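Local coordinates for protein putative branched-chain amino acid ABC transporter (Chromobacterium violaceum, PDB 4PYR) that binds glutathione in the cleft of a two-lobed periplasmic-binding-protein-like fold and, as a probable LppC-type lipoprotein, may regulate an enzyme, at residues E27-V32 against D256-A261; E50-A55 against S78-T83; E109-A114 against A143-A148; P166-A171 against K190-P195; Q204-G209 against L243-E248. All coordinates share one frame; numbering follows the deposited sequence. Where two conformers were deposited one is given.

The five contacts illustrate how chemistry follows position in a two-lobed alpha/beta fold. Contact 1 is the buried one, built on alanines and a tyrosine ring; the other four are partly buried. Contacts 1 and 5, centres about 21 Å apart, share helix 245-265, which starts against a loop of the second lobe and packs further along on a helix of the first. Contact 2 fixes a loop of the first lobe through one gripped phenol oxygen. Contact 3 joins two helices of the second lobe through aliphatic, aromatic and carboxylate atoms, contact 4 a helix to the end of another and the loop after it through aliphatic packing. Contact 5 is polar and water-bridged, with weak direct bonds.

Contact 1 of 5, residues E27-V32 against D256-A261; sequences EAAAQV and DAYRLA
Tyr-258 lays its ring on the small-residue face made by Ala-29 and Ala-30, and this joins helix 16-33 to helix 245-265. The first of these helices is the connection between strands 2-8 and 36-42, a beta-alpha-beta crossover of the parallel sheet in the first lobe of a periplasmic-binding-protein-like fold; the second is a long helix from late in the chain that returns to pack on that lobe.

The apolar packing rests on alanine. With no side chain beyond CB at positions 29 and 30, the helices come near enough for the CA atoms of Ala-29 and Tyr-258 to stand 6.4 Å apart. The tyrosine CG lies anti to its own N (chi1 174°), which sends the ring out from its helix and over the peptide between the two alanines. The amide N of Ala-30 sits 3.8 Å above the ring plane, over its centre. Ala-29 CB touches the root of the ring, 3.7 Å from Tyr-258 CD2, while Ala-30 CB meets the further half.

The polar contacts lie at the margins. Tyr-258 OH passes beyond the alanines to a hydrogen bond with Ser-35 OG, which ties down the end of the ring. One turn of helix 245-265 carries a salt bridge beside the packing, and its groups have second partners: Asp-276 for the arginine, Thr-279 and Val-278 N for the aspartate. Arg-259 NH1 reaches Asp-256 OD1 at 3.1 Å, on the syn side of the carboxylate and 27° out of its plane.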
# COMPACT_ATOMS: atom_id res chain seq x y z
N GLU A 27 1.41 -14.55 -10.80
CA GLU A 27 1.57 -15.97 -11.20
C GLU A 27 1.17 -16.90 -10.06
O GLU A 27 0.41 -17.86 -10.26
CB GLU A 27 3.05 -16.31 -11.53
CG GLU A 27 3.61 -15.72 -12.82
CD GLU A 27 3.09 -16.34 -14.12
OE1 GLU A 27 2.60 -17.50 -14.14
OE2 GLU A 27 3.18 -15.64 -15.15
N ALA A 28 1.69 -16.64 -8.86
CA ALA A 28 1.35 -17.49 -7.69
C ALA A 28 -0.19 -17.61 -7.49
O ALA A 28 -0.73 -18.69 -7.24
CB ALA A 28 2.01 -16.94 -6.43
N ALA A 29 -0.88 -16.48 -7.61
CA ALA A 29 -2.31 -16.45 -7.39
C ALA A 29 -3.01 -17.20 -8.56
O ALA A 29 -3.97 -17.94 -8.33
CB ALA A 29 -2.80 -15.02 -7.30
N ALA A 30 -2.53 -17.01 -9.79
CA ALA A 30 -3.10 -17.72 -10.93
C ALA A 30 -2.97 -19.23 -10.79
O ALA A 30 -3.89 -19.99 -11.12
CB ALA A 30 -2.43 -17.27 -12.23
N GLN A 31 -1.83 -19.70 -10.31
CA GLN A 31 -1.65 -21.12 -10.13
C GLN A 31 -2.58 -21.74 -9.07
O GLN A 31 -3.03 -22.85 -9.23
CB GLN A 31 -0.18 -21.39 -9.81
CG GLN A 31 0.68 -21.17 -11.03
CD GLN A 31 2.16 -21.17 -10.73
OE1 GLN A 31 2.60 -21.64 -9.67
NE2 GLN A 31 2.96 -20.66 -11.68
N VAL A 32 -2.89 -20.98 -8.04
CA VAL A 32 -3.78 -21.45 -7.00
C VAL A 32 -5.23 -21.35 -7.44
O VAL A 32 -5.96 -22.32 -7.40
CB VAL A 32 -3.59 -20.65 -5.71
CG1 VAL A 32 -4.66 -21.01 -4.71
CG2 VAL A 32 -2.24 -20.95 -5.10
N ASP A 256 -3.12 -9.83 -4.95
CA ASP A 256 -4.43 -9.11 -4.98
C ASP A 256 -4.76 -8.49 -6.34
O ASP A 256 -5.95 -8.38 -6.67
CB ASP A 256 -4.49 -8.04 -3.91
CG ASP A 256 -4.80 -8.60 -2.53
OD1 ASP A 256 -5.10 -9.80 -2.37
OD2 ASP A 256 -4.78 -7.80 -1.59
N ALA A 257 -3.75 -8.15 -7.14
CA ALA A 257 -4.01 -7.59 -8.50
C ALA A 257 -4.68 -8.69 -9.36
O ALA A 257 -5.64 -8.43 -10.08
CB ALA A 257 -2.71 -7.10 -9.16
N TYR A 258 -4.14 -9.92 -9.29
CA TYR A 258 -4.72 -11.05 -9.93
C TYR A 258 -6.18 -11.20 -9.47
O TYR A 258 -7.09 -11.31 -10.31
CB TYR A 258 -3.98 -12.32 -9.61
CG TYR A 258 -4.72 -13.51 -10.20
CD1 TYR A 258 -4.44 -13.93 -11.46
CD2 TYR A 258 -5.68 -14.22 -9.47
CE1 TYR A 258 -5.10 -15.05 -12.01
CE2 TYR A 258 -6.35 -15.31 -10.01
CZ TYR A 258 -6.06 -15.70 -11.27
OH TYR A 258 -6.74 -16.76 -11.85
N ARG A 259 -6.41 -11.18 -8.15
CA ARG A 259 -7.74 -11.44 -7.62
C ARG A 259 -8.74 -10.39 -8.03
O ARG A 259 -9.87 -10.73 -8.39
CB ARG A 259 -7.73 -11.59 -6.12
CG ARG A 259 -6.82 -12.76 -5.66
CD ARG A 259 -6.57 -12.83 -4.14
NE ARG A 259 -7.81 -13.03 -3.39
CZ ARG A 259 -8.07 -12.60 -2.18
NH1 ARG A 259 -7.18 -11.88 -1.50
NH2 ARG A 259 -9.22 -12.90 -1.61
N LEU A 260 -8.32 -9.13 -7.96
CA LEU A 260 -9.18 -8.01 -8.40
C LEU A 260 -9.45 -8.05 -9.89
O LEU A 260 -10.59 -7.81 -10.32
CB LEU A 260 -8.58 -6.67 -8.06
CG LEU A 260 -8.74 -6.18 -6.66
CD1 LEU A 260 -7.98 -4.85 -6.57
CD2 LEU A 260 -10.18 -5.98 -6.31
N ALA A 261 -8.43 -8.36 -10.68
CA ALA A 261 -8.61 -8.47 -12.14
C ALA A 261 -9.67 -9.48 -12.47
O ALA A 261 -10.54 -9.22 -13.32
CB ALA A 261 -7.31 -8.85 -12.80

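Contact 2 of 5, residues E50-A55 against S78-T83; sequences ERYRAA and SVTVPT
Extended away from its helix with CG anti to the backbone N (chi1 179°), Tyr-52 delivers its phenol oxygen into the turn of 78-83, where Thr-83 waits with OG1 beside its own backbone N (chi1 -61°). The two side chains cross obliquely, and OG1 lies at the edge of the tyrosine ring, in its plane. Tyr-52 OH gives its proton to Thr-83 OG1 at 2.8 Å. The same oxygen accepts from the loop backbone: Thr-80 N donates to Tyr-52 OH at 3.2 Å with an angle of 146°, and Val-81 N adds a weak bond. Thr-83 OG1 hands its own proton on to Val-81 O, 2.6 Å away.

Apolar atoms close in round this polar end, Val-79 CG1 and Val-81 CG2 each lying 3.6 Å from Tyr-52 OH. Beside the ring, Ser-78 O stands 3.7 Å from Tyr-52 CE1. Val-63 of the neighbouring strand 62-64 also touches the ring. Helix 48-57 is thus joined to the loop that leads from helix 69-75 into strand 83-85 of the first lobe's parallel sheet.

The chemistry implies a directed chain, tyrosine hydroxyl to threonine hydroxyl to carbonyl: the Thr-80 N-H, with a weaker one from Val-81, occupies the phenol oxygen as acceptor, consistent with its proton going to the threonine.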
# COMPACT_ATOMS: atom_id res chain seq x y z
N GLU A 50 0.77 0.76 -27.48
CA GLU A 50 0.84 -0.25 -28.54
C GLU A 50 0.72 -1.70 -28.04
O GLU A 50 0.06 -2.54 -28.65
CB GLU A 50 2.15 -0.08 -29.31
CG GLU A 50 2.21 -0.81 -30.63
CD GLU A 50 3.43 -0.38 -31.42
OE1 GLU A 50 4.30 0.31 -30.81
OE2 GLU A 50 3.52 -0.71 -32.63
N ARG A 51 1.38 -2.00 -26.93
CA ARG A 51 1.37 -3.37 -26.43
C ARG A 51 0.08 -3.67 -25.67
O ARG A 51 -0.38 -4.81 -25.68
CB ARG A 51 2.62 -3.64 -25.60
CG ARG A 51 3.82 -3.59 -26.53
CD ARG A 51 5.07 -4.13 -25.93
NE ARG A 51 6.13 -4.09 -26.92
CZ ARG A 51 7.37 -4.47 -26.69
NH1 ARG A 51 7.71 -4.91 -25.49
NH2 ARG A 51 8.27 -4.40 -27.67
N TYR A 52 -0.48 -2.66 -25.02
CA TYR A 52 -1.82 -2.77 -24.44
C TYR A 52 -2.78 -3.07 -25.57
O TYR A 52 -3.56 -4.02 -25.51
CB TYR A 52 -2.21 -1.46 -23.74
CG TYR A 52 -3.58 -1.43 -23.13
CD1 TYR A 52 -4.69 -1.05 -23.89
CD2 TYR A 52 -3.77 -1.73 -21.81
CE1 TYR A 52 -5.97 -0.99 -23.31
CE2 TYR A 52 -5.02 -1.71 -21.21
CZ TYR A 52 -6.13 -1.31 -21.97
OH TYR A 52 -7.39 -1.29 -21.40
N ARG A 53 -2.73 -2.26 -26.62
CA ARG A 53 -3.59 -2.47 -27.78
C ARG A 53 -3.46 -3.88 -28.33
O ARG A 53 -4.46 -4.50 -28.64
CB ARG A 53 -3.30 -1.46 -28.88
CG ARG A 53 -3.89 -0.07 -28.59
CD ARG A 53 -3.63 0.95 -29.66
NE ARG A 53 -4.49 0.72 -30.82
CZ ARG A 53 -5.77 1.07 -30.88
NH1 ARG A 53 -6.34 1.70 -29.86
NH2 ARG A 53 -6.48 0.81 -31.96
N ALA A 54 -2.24 -4.40 -28.42
CA ALA A 54 -2.08 -5.74 -28.99
C ALA A 54 -2.59 -6.87 -28.05
O ALA A 54 -3.03 -7.93 -28.52
CB ALA A 54 -0.62 -5.98 -29.39
N ALA A 55 -2.52 -6.64 -26.74
CA ALA A 55 -3.02 -7.60 -25.76
C ALA A 55 -4.56 -7.67 -25.92
O ALA A 55 -5.12 -8.75 -26.03
CB ALA A 55 -2.61 -7.19 -24.35
N SER A 78 -6.72 5.35 -24.13
CA SER A 78 -6.87 4.12 -24.93
C SER A 78 -7.49 2.95 -24.15
O SER A 78 -7.79 1.88 -24.73
CB SER A 78 -5.51 3.74 -25.56
OG SER A 78 -5.00 4.87 -26.28
N VAL A 79 -7.73 3.16 -22.86
CA VAL A 79 -8.22 2.07 -21.99
C VAL A 79 -9.62 1.68 -22.40
O VAL A 79 -10.56 2.52 -22.45
CB VAL A 79 -8.11 2.41 -20.48
CG1 VAL A 79 -8.95 1.46 -19.62
CG2 VAL A 79 -6.65 2.33 -20.07
N THR A 80 -9.74 0.42 -22.79
CA THR A 80 -11.04 -0.08 -23.28
C THR A 80 -11.53 -1.36 -22.60
O THR A 80 -12.66 -1.75 -22.80
CB THR A 80 -10.99 -0.39 -24.76
OG1 THR A 80 -9.93 -1.32 -24.99
CG2 THR A 80 -10.78 0.89 -25.57
N VAL A 81 -10.66 -2.01 -21.83
CA VAL A 81 -11.08 -3.07 -20.94
C VAL A 81 -10.68 -2.68 -19.50
O VAL A 81 -9.83 -1.81 -19.30
CB VAL A 81 -10.45 -4.43 -21.30
CG1 VAL A 81 -10.77 -4.82 -22.71
CG2 VAL A 81 -8.94 -4.48 -21.02
N PRO A 82 -11.36 -3.25 -18.49
CA PRO A 82 -11.04 -2.90 -17.13
C PRO A 82 -9.56 -3.04 -16.92
O PRO A 82 -9.00 -4.08 -17.26
CB PRO A 82 -11.86 -3.89 -16.31
CG PRO A 82 -12.99 -4.26 -17.17
CD PRO A 82 -12.40 -4.30 -18.55
N THR A 83 -8.93 -1.98 -16.40
CA THR A 83 -7.49 -1.95 -16.29
C THR A 83 -7.10 -1.51 -14.91
O THR A 83 -7.53 -0.47 -14.43
CB THR A 83 -6.94 -1.02 -17.38
OG1 THR A 83 -7.32 -1.56 -18.63
CG2 THR A 83 -5.46 -0.91 -17.34

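Contact 3 of 5, residues E109-A114 against A143-A148; sequences EARQLA and ADEWRA
Around Arg-111 and Glu-145, whose CA atoms lie 5.5 Å apart, the helical segments 109-114 and 143-148 run side by side in the same general direction, their axes 8.2 Å apart and crossing at -37°. Glu-145 lies in the groove between. Its CG, anti to the backbone N (chi1 -171°), rests 3.5 Å from Arg-111 O, and the bend at chi2 then turns the carboxylate across the arginine stem. Glu-145 CB lies 3.9 Å from Ala-114 CB, the alanine leaving room for the glutamate stem.

The Arg-111 and Glu-145 side chains cross at about a right angle. Contact is made by the aliphatic part, Glu-145 OE1 lying 3.5 Å from Arg-111 CD, whereas Arg-111 NE and the same OE1 are 4.9 Å apart, with guanidinium and carboxylate planes turned 64° against each other. The other carboxylate oxygen, OE2, forms a salt bridge with Arg-115.

Helix 133-150 is the beta-alpha-beta crossover between strands 125-129 and 155-158 of the second lobe, and helix 106-119 leads into the first of these strands. The Arg-111 side chain is about 9 Å from the bound glutathione.

At the other end of the contact the indole of Trp-146 comes up to the last turn of 109-114, where CZ3 approaches Ala-114 O at 3.6 Å. Arg-118 makes a cation-pi contact with this tryptophan.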
# COMPACT_ATOMS: atom_id res chain seq x y z
N GLU A 109 -2.22 4.67 4.78
CA GLU A 109 -1.91 4.06 6.05
C GLU A 109 -1.92 5.11 7.17
O GLU A 109 -2.41 4.86 8.28
CB GLU A 109 -0.55 3.36 5.96
CG GLU A 109 -0.54 2.22 4.96
CD GLU A 109 0.69 1.35 5.03
OE1 GLU A 109 1.46 1.56 5.99
OE2 GLU A 109 0.83 0.45 4.17
N ALA A 110 -1.46 6.33 6.86
CA ALA A 110 -1.47 7.39 7.87
C ALA A 110 -2.88 7.71 8.29
O ALA A 110 -3.14 7.90 9.47
CB ALA A 110 -0.79 8.63 7.34
N ARG A 111 -3.80 7.77 7.30
CA ARG A 111 -5.17 8.09 7.63
C ARG A 111 -5.77 7.01 8.53
O ARG A 111 -6.43 7.29 9.54
CB ARG A 111 -5.97 8.20 6.34
CG ARG A 111 -5.72 9.47 5.58
CD ARG A 111 -6.82 9.63 4.53
NE ARG A 111 -6.44 8.90 3.33
CZ ARG A 111 -5.56 9.37 2.43
NH1 ARG A 111 -5.00 10.58 2.58
NH2 ARG A 111 -5.26 8.63 1.38
N GLN A 112 -5.57 5.75 8.17
CA GLN A 112 -6.01 4.70 9.01
C GLN A 112 -5.44 4.70 10.40
O GLN A 112 -6.18 4.45 11.35
CB GLN A 112 -5.70 3.40 8.35
CG GLN A 112 -6.68 3.16 7.21
CD GLN A 112 -6.36 1.84 6.61
OE1 GLN A 112 -6.49 0.80 7.30
NE2 GLN A 112 -5.85 1.84 5.37
N LEU A 113 -4.15 5.01 10.52
CA LEU A 113 -3.57 5.04 11.83
C LEU A 113 -4.27 6.07 12.74
O LEU A 113 -4.51 5.80 13.91
CB LEU A 113 -2.08 5.35 11.74
CG LEU A 113 -1.33 5.09 13.04
CD1 LEU A 113 -1.28 3.61 13.33
CD2 LEU A 113 0.05 5.72 12.89
N ALA A 114 -4.62 7.22 12.19
CA ALA A 114 -5.37 8.18 12.95
C ALA A 114 -6.69 7.59 13.38
O ALA A 114 -7.09 7.78 14.51
CB ALA A 114 -5.59 9.45 12.15
N ALA A 143 -2.25 14.04 10.32
CA ALA A 143 -2.71 15.24 10.96
C ALA A 143 -4.04 15.69 10.33
O ALA A 143 -4.95 16.08 11.04
CB ALA A 143 -1.67 16.31 10.82
N ASP A 144 -4.12 15.60 9.02
CA ASP A 144 -5.39 16.01 8.35
C ASP A 144 -6.55 15.12 8.79
O ASP A 144 -7.70 15.62 9.00
CB ASP A 144 -5.23 15.96 6.84
CG ASP A 144 -4.45 17.16 6.28
OD1 ASP A 144 -4.16 18.12 7.03
OD2 ASP A 144 -4.07 17.13 5.10
N GLU A 145 -6.31 13.81 8.82
CA GLU A 145 -7.33 12.88 9.23
C GLU A 145 -7.75 13.08 10.69
O GLU A 145 -8.92 13.06 11.01
CB GLU A 145 -6.87 11.44 8.99
CG GLU A 145 -7.99 10.42 9.20
CD GLU A 145 -9.10 10.46 8.15
OE1 GLU A 145 -8.93 10.91 6.98
OE2 GLU A 145 -10.17 9.95 8.49
N TRP A 146 -6.78 13.27 11.57
CA TRP A 146 -7.07 13.51 12.99
C TRP A 146 -7.97 14.74 13.14
O TRP A 146 -8.96 14.72 13.86
CB TRP A 146 -5.71 13.74 13.80
CG TRP A 146 -6.00 13.75 15.26
CD1 TRP A 146 -6.28 14.83 16.04
CD2 TRP A 146 -6.13 12.61 16.09
NE1 TRP A 146 -6.58 14.42 17.32
CE2 TRP A 146 -6.48 13.06 17.38
CE3 TRP A 146 -5.97 11.23 15.87
CZ2 TRP A 146 -6.72 12.18 18.44
CZ3 TRP A 146 -6.19 10.39 16.89
CH2 TRP A 146 -6.57 10.86 18.17
N ARG A 147 -7.58 15.82 12.48
CA ARG A 147 -8.39 17.06 12.54
C ARG A 147 -9.84 16.83 12.05
O ARG A 147 -10.79 17.31 12.68
CB ARG A 147 -7.72 18.23 11.77
CG ARG A 147 -8.36 19.60 12.04
CD ARG A 147 -8.00 20.59 10.94
NE ARG A 147 -6.56 20.94 10.98
CZ ARG A 147 -6.04 21.99 11.64
NH1 ARG A 147 -6.83 22.79 12.34
NH2 ARG A 147 -4.74 22.23 11.62
N ALA A 148 -9.98 16.08 10.95
CA ALA A 148 -11.28 15.78 10.37
C ALA A 148 -12.17 15.05 11.38
O ALA A 148 -13.33 15.35 11.53
CB ALA A 148 -11.14 14.95 9.07

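Contact 4 of 5, residues P166-A171 against K190-P195; sequences PLLQAA and KSALTP
On one face of the second lobe's sheet, Leu-168 and Ala-171 of helix 165-172 pack on the C-terminal part of 183-192 and the loop that follows, through Ala-192 and Leu-193. The side chains that meet are all aliphatic. Leu-193 CD2 is the hub: it touches Ala-171 CB at 3.6 Å and Leu-168 CD2 at 3.9 Å, reaching in between the two side chains that lie one turn apart on the opposing helix.

Each helix belongs to a beta-alpha-beta crossover: helix 165-172 links strands 155-158 and 176-180, while helix 183-192 links strands 176-180 and 199-201. Inward of the contact the sheet supplies the floor, with Leu-126 under Ala-171 and Val-199 under Leu-193.

On the outer side Leu-168 does the reaching. Its CG is anti to the carbonyl carbon (chi1 -58°), which swings the branched end across the gap to the turn of 190-195. There Leu-168 CD2 has two neighbours, Ala-192 CB and Ala-192 O, each at 3.9 Å, so one methyl group meets both a side chain and a carbonyl oxygen. The other methyl, CD1, stays a little further off, 4.2 Å from Ala-192 O. Leu-193 has an extended backbone (psi 158°) and takes the chain on toward Thr-194, with its branched side chain left behind against the helix.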
# COMPACT_ATOMS: atom_id res chain seq x y z
N PRO A 166 13.05 18.29 24.57
CA PRO A 166 11.74 18.93 24.39
C PRO A 166 10.67 17.95 23.94
O PRO A 166 9.59 17.94 24.50
CB PRO A 166 12.02 20.00 23.33
CG PRO A 166 13.46 20.32 23.53
CD PRO A 166 14.09 18.96 23.79
N LEU A 167 11.01 17.06 23.00
CA LEU A 167 10.07 16.04 22.55
C LEU A 167 9.69 15.05 23.66
O LEU A 167 8.54 14.70 23.84
CB LEU A 167 10.67 15.28 21.36
CG LEU A 167 9.72 14.36 20.59
CD1 LEU A 167 10.15 14.29 19.13
CD2 LEU A 167 9.59 13.00 21.21
N LEU A 168 10.66 14.62 24.46
CA LEU A 168 10.33 13.78 25.59
C LEU A 168 9.42 14.46 26.60
O LEU A 168 8.59 13.81 27.20
CB LEU A 168 11.60 13.30 26.29
CG LEU A 168 12.56 12.53 25.38
CD1 LEU A 168 13.80 12.12 26.17
CD2 LEU A 168 11.95 11.33 24.70
N GLN A 169 9.60 15.76 26.82
CA GLN A 169 8.69 16.49 27.70
C GLN A 169 7.27 16.53 27.12
O GLN A 169 6.30 16.25 27.84
CB GLN A 169 9.19 17.90 27.95
CG GLN A 169 8.25 18.68 28.86
CD GLN A 169 8.94 19.51 29.88
OE1 GLN A 169 8.36 19.81 30.94
NE2 GLN A 169 10.17 19.92 29.59
N ALA A 170 7.15 16.85 25.84
CA ALA A 170 5.84 16.86 25.17
C ALA A 170 5.22 15.48 25.19
O ALA A 170 4.02 15.36 25.36
CB ALA A 170 5.97 17.33 23.74
N ALA A 171 6.05 14.44 25.01
CA ALA A 171 5.54 13.06 24.98
C ALA A 171 4.98 12.65 26.34
O ALA A 171 4.05 11.86 26.41
CB ALA A 171 6.60 12.08 24.51
N LYS A 190 11.93 5.34 20.54
CA LYS A 190 11.24 4.36 21.38
C LYS A 190 12.05 4.03 22.63
O LYS A 190 11.49 3.95 23.72
CB LYS A 190 10.92 3.09 20.54
CG LYS A 190 10.10 2.00 21.26
CD LYS A 190 8.73 2.46 21.73
CE LYS A 190 7.92 1.33 22.36
NZ LYS A 190 8.30 1.07 23.74
N SER A 191 13.38 3.94 22.47
CA SER A 191 14.27 3.66 23.59
C SER A 191 14.36 4.81 24.63
O SER A 191 14.68 4.57 25.78
CB SER A 191 15.67 3.34 23.07
OG SER A 191 15.69 2.12 22.35
N ALA A 192 14.06 6.03 24.18
CA ALA A 192 14.06 7.19 25.08
C ALA A 192 12.73 7.47 25.77
O ALA A 192 12.68 8.15 26.79
CB ALA A 192 14.49 8.40 24.28
N LEU A 193 11.64 7.01 25.15
CA LEU A 193 10.33 7.33 25.66
C LEU A 193 10.09 6.54 26.90
O LEU A 193 10.68 5.48 27.12
CB LEU A 193 9.26 6.95 24.65
CG LEU A 193 9.15 7.88 23.44
CD1 LEU A 193 8.17 7.29 22.45
CD2 LEU A 193 8.70 9.27 23.88
N THR A 194 9.16 7.03 27.72
CA THR A 194 8.78 6.25 28.89
C THR A 194 8.31 4.86 28.41
O THR A 194 7.64 4.76 27.37
CB THR A 194 7.67 6.95 29.66
OG1 THR A 194 7.85 8.37 29.58
CG2 THR A 194 7.68 6.54 31.07
N PRO A 195 8.69 3.78 29.13
CA PRO A 195 8.44 2.45 28.53
C PRO A 195 6.97 2.07 28.28
O PRO A 195 6.69 1.26 27.40
CB PRO A 195 9.07 1.49 29.53
CG PRO A 195 10.10 2.32 30.23
CD PRO A 195 9.49 3.67 30.37

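Contact 5 of 5, residues Q204-G209 against L243-E248; sequences QLNVGG and LTRQTE
Held by two weak bonds, Arg-245 NE donates to Asn-206 OD1 at 3.5 Å (angle 142°) and to a water that also accepts from the asparagine amide. That water lies 3.2 Å from Arg-245 NE and 3.0 Å from Asn-206 ND2. The amide has a firmer partner in Asp-221, which favours this rotation of the amide. The asparagine ND2 lies at the guanidinium edge, in its plane, with the two flat groups turned 80° apart.

Below the polar end the arginine stem runs along the loop backbone. Arg-245 CB lies 3.3 Å from Asn-206 O, an oxygen that also accepts from Arg-249 one turn further along the helix, and Arg-245 CG is 3.4 Å from Val-207 C. The chain then bends at chi2, which brings the guanidinium under Gly-208, whose CA sits over the centre of one face, 4.1 Å from the plane. Glycine, with no CB, leaves the approach open to the arginine. A second water accepts from Gln-246 N and donates to Val-207 O at 3.1 Å, so an N-H of the first turn is occupied.

Thr-244 serves the same turn: its OG1 accepts from Thr-247 N at 3.1 Å. This is the classic N-cap of an alpha helix, here at the start of 245-265, with the loop after strand 199-201 laid against it.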
# COMPACT_ATOMS: atom_id res chain seq x y z
N GLN A 204 5.73 1.59 7.66
CA GLN A 204 7.04 2.22 7.63
C GLN A 204 7.98 1.56 8.65
O GLN A 204 9.18 1.38 8.37
CB GLN A 204 6.89 3.74 7.91
CG GLN A 204 8.19 4.55 7.96
CD GLN A 204 7.92 5.97 8.41
OE1 GLN A 204 7.09 6.22 9.32
NE2 GLN A 204 8.61 6.92 7.80
N LEU A 205 7.44 1.18 9.81
CA LEU A 205 8.28 0.60 10.90
C LEU A 205 8.57 -0.87 10.79
O LEU A 205 9.47 -1.37 11.48
CB LEU A 205 7.62 0.88 12.24
CG LEU A 205 7.39 2.37 12.49
CD1 LEU A 205 6.79 2.53 13.85
CD2 LEU A 205 8.66 3.19 12.34
N ASN A 206 7.81 -1.57 9.95
CA ASN A 206 7.95 -3.01 9.81
C ASN A 206 8.82 -3.29 8.60
O ASN A 206 8.38 -3.41 7.46
CB ASN A 206 6.55 -3.66 9.71
CG ASN A 206 6.61 -5.18 9.71
OD1 ASN A 206 7.62 -5.77 10.14
ND2 ASN A 206 5.53 -5.84 9.26
N VAL A 207 10.11 -3.37 8.86
CA VAL A 207 11.07 -3.48 7.80
C VAL A 207 11.58 -4.90 7.63
O VAL A 207 12.07 -5.26 6.54
CB VAL A 207 12.25 -2.50 8.01
CG1 VAL A 207 13.12 -2.94 9.17
CG2 VAL A 207 13.07 -2.41 6.73
N GLY A 208 11.42 -5.71 8.68
CA GLY A 208 11.88 -7.07 8.69
C GLY A 208 13.09 -7.23 9.57
O GLY A 208 13.62 -6.25 10.08
N GLY A 209 13.52 -8.47 9.74
CA GLY A 209 14.67 -8.79 10.61
C GLY A 209 14.46 -8.48 12.09
O GLY A 209 13.34 -8.23 12.55
N LEU A 243 12.06 -12.16 1.09
CA LEU A 243 12.10 -10.79 0.62
C LEU A 243 12.13 -9.85 1.80
O LEU A 243 11.60 -10.18 2.89
CB LEU A 243 10.87 -10.50 -0.26
CG LEU A 243 10.70 -11.38 -1.51
CD1 LEU A 243 9.32 -11.19 -2.11
CD2 LEU A 243 11.79 -11.19 -2.58
N THR A 244 12.70 -8.67 1.59
CA THR A 244 12.45 -7.54 2.48
C THR A 244 10.97 -7.39 2.62
O THR A 244 10.27 -7.84 1.75
CB THR A 244 13.14 -6.22 1.95
OG1 THR A 244 12.61 -5.90 0.64
CG2 THR A 244 14.60 -6.39 1.84
N ARG A 245 10.52 -6.78 3.71
CA ARG A 245 9.11 -6.47 3.84
C ARG A 245 8.65 -5.63 2.65
O ARG A 245 7.56 -5.87 2.12
CB ARG A 245 8.85 -5.79 5.18
CG ARG A 245 8.96 -6.72 6.35
CD ARG A 245 7.79 -7.64 6.54
NE ARG A 245 7.94 -8.35 7.81
CZ ARG A 245 8.59 -9.49 7.98
NH1 ARG A 245 9.17 -10.11 6.96
NH2 ARG A 245 8.68 -10.02 9.20
N GLN A 246 9.48 -4.66 2.25
CA GLN A 246 9.18 -3.75 1.13
C GLN A 246 8.83 -4.54 -0.12
O GLN A 246 7.76 -4.37 -0.72
CB GLN A 246 10.41 -2.86 0.87
CG GLN A 246 10.21 -1.61 0.03
CD GLN A 246 11.43 -0.71 0.06
OE1 GLN A 246 12.50 -1.08 -0.43
NE2 GLN A 246 11.29 0.48 0.64
N THR A 247 9.73 -5.43 -0.48
CA THR A 247 9.58 -6.27 -1.66
C THR A 247 8.44 -7.32 -1.59
O THR A 247 7.68 -7.51 -2.53
CB THR A 247 10.89 -7.00 -1.95
OG1 THR A 247 11.95 -6.04 -2.02
CG2 THR A 247 10.82 -7.74 -3.22
N GLU A 248 8.36 -8.03 -0.47
CA GLU A 248 7.28 -8.97 -0.24
C GLU A 248 5.92 -8.27 -0.30
O GLU A 248 4.95 -8.89 -0.72
CB GLU A 248 7.45 -9.66 1.10
CG GLU A 248 6.42 -10.74 1.29
CD GLU A 248 6.82 -11.84 2.25
OE1 GLU A 248 7.84 -11.71 2.94
OE2 GLU A 248 6.09 -12.86 2.28
O HOH W 1 5.66 -8.70 9.98
O HOH W 2 11.76 -3.64 3.91